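Beta 1-3 glucanase (Clostridium beijerinckii NCIMB 8052, PDB 5H4E) probably hydrolyses beta-1,3-glucans through its glycoside hydrolase family 64 domain. Local coordinates at residues H310-L313 / H317-N320. Residues are numbered along the deposited sequence; the frame is centred on the assembly and turned at random.
Sequences HVML and HWNN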
loop_
_atom_site.group_PDB
_atom_site.type_symbol
_atom_site.label_atom_id
_atom_site.label_comp_id
_atom_site.label_asym_id
_atom_site.label_seq_id
_atom_site.Cartn_x
_atom_site.Cartn_y
_atom_site.Cartn_z
ATOM N N HIS A 310 12.321 -6.800 12.473
ATOM C CA HIS A 310 13.194 -7.644 13.306
ATOM C C HIS A 310 13.390 -7.047 14.709
ATOM O O HIS A 310 14.508 -6.777 15.130
ATOM C CB HIS A 310 14.558 -7.874 12.622
ATOM C CG HIS A 310 15.354 -9.008 13.207
ATOM N ND1 HIS A 310 15.623 -10.168 12.507
ATOM C CD2 HIS A 310 15.964 -9.151 14.412
ATOM C CE1 HIS A 310 16.353 -10.978 13.257
ATOM N NE2 HIS A 310 16.575 -10.385 14.415
ATOM N N VAL A 311 12.294 -6.856 15.435
ATOM C CA VAL A 311 12.359 -6.372 16.811
ATOM C C VAL A 311 11.390 -7.132 17.723
ATOM O O VAL A 311 11.032 -6.639 18.797
ATOM C CB VAL A 311 12.054 -4.849 16.911
ATOM C CG1 VAL A 311 13.253 -4.017 16.445
ATOM C CG2 VAL A 311 10.776 -4.484 16.137
ATOM N N MET A 312 10.987 -8.333 17.302
ATOM C CA MET A 312 10.048 -9.142 18.082
ATOM C C MET A 312 10.579 -9.427 19.493
ATOM O O MET A 312 9.805 -9.592 20.434
ATOM C CB MET A 312 9.733 -10.454 17.347
ATOM C CG MET A 312 8.511 -10.347 16.407
ATOM S SD MET A 312 6.995 -9.918 17.298
ATOM C CE MET A 312 6.576 -11.479 18.098
ATOM N N LEU A 313 11.898 -9.451 19.646
ATOM C CA LEU A 313 12.490 -9.700 20.966
ATOM C C LEU A 313 12.782 -8.422 21.755
ATOM O O LEU A 313 13.380 -8.481 22.828
ATOM C CB LEU A 313 13.776 -10.515 20.813
ATOM C CG LEU A 313 13.555 -11.873 20.145
ATOM C CD1 LEU A 313 14.858 -12.580 19.833
ATOM C CD2 LEU A 313 12.660 -12.758 21.000
ATOM N N HIS A 317 11.097 -1.196 22.328
ATOM C CA HIS A 317 11.576 -0.307 21.268
ATOM C C HIS A 317 10.802 -0.445 19.964
ATOM O O HIS A 317 11.273 -0.021 18.902
ATOM C CB HIS A 317 13.061 -0.555 21.019
ATOM C CG HIS A 317 13.936 -0.091 22.143
ATOM N ND1 HIS A 317 14.881 -0.901 22.738
ATOM C CD2 HIS A 317 13.995 1.097 22.796
ATOM C CE1 HIS A 317 15.488 -0.230 23.703
ATOM N NE2 HIS A 317 14.974 0.986 23.754
ATOM N N TRP A 318 9.601 -1.003 20.047
ATOM C CA TRP A 318 8.760 -1.137 18.869
ATOM C C TRP A 318 8.416 0.223 18.250
ATOM O O TRP A 318 8.110 0.306 17.063
ATOM C CB TRP A 318 7.487 -1.906 19.221
ATOM C CG TRP A 318 7.704 -3.390 19.275
ATOM C CD1 TRP A 318 8.893 -4.055 19.136
ATOM C CD2 TRP A 318 6.703 -4.392 19.451
ATOM N NE1 TRP A 318 8.690 -5.412 19.224
ATOM C CE2 TRP A 318 7.354 -5.646 19.421
ATOM C CE3 TRP A 318 5.318 -4.351 19.631
ATOM C CZ2 TRP A 318 6.666 -6.851 19.570
ATOM C CZ3 TRP A 318 4.633 -5.548 19.781
ATOM C CH2 TRP A 318 5.306 -6.782 19.737
ATOM N N ASN A 319 8.491 1.284 19.048
ATOM C CA ASN A 319 8.216 2.624 18.558
ATOM C C ASN A 319 9.467 3.429 18.181
ATOM O O ASN A 319 9.381 4.636 17.943
ATOM C CB ASN A 319 7.401 3.404 19.600
ATOM C CG ASN A 319 8.166 3.662 20.900
ATOM O OD1 ASN A 319 9.350 3.335 21.036
ATOM N ND2 ASN A 319 7.479 4.274 21.862
ATOM N N ASN A 320 10.620 2.774 18.137
ATOM C CA ASN A 320 11.869 3.495 17.910
ATOM C C ASN A 320 12.650 2.932 16.727
ATOM O O ASN A 320 13.316 1.909 16.847
ATOM C CB ASN A 320 12.741 3.469 19.176
ATOM C CG ASN A 320 13.946 4.411 19.086
ATOM O OD1 ASN A 320 14.472 4.674 18.003
ATOM N ND2 ASN A 320 14.384 4.921 20.232
#
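The Trp318 indole meets Val311 O at its edge, almost exactly in the ring plane. Trp318 NE1 donates a hydrogen bond of 2.7 Å to Val311 O, with an N-H...O angle of 152°. The indole nitrogen lies above the carbonyl plane, about 53° out of it. Met312 SD approaches the six-membered ring obliquely, 5.0 Å from its centroid and 3.8 Å from Trp318 CZ2, a Met-aromatic contact. The bend at chi2 of Met312 (-61°) turns SD toward the indole. The methyl Val311 CG2 packs 3.6 Å from Trp318 CD1. Outside the two segments, the Phe244 ring meets the indole at an inclined angle, and Gln302 and Ala306 of helix 294-309 also touch it. The chain leaves that helix through a Schellman motif at His310. It then runs back on itself, and Trp318 sits in the type I turn from His317 to Asn320. The backbone of Met312 is held by Tyr229 and Tyr237. The chemistry implies a buried indole N-H satisfied by a main-chain carbonyl, which ties the turn at 317-320 to the start of the same loop, just after helix 294-309, while Val311 CG2 and Met312 SD pack against carbons on either side of NE1.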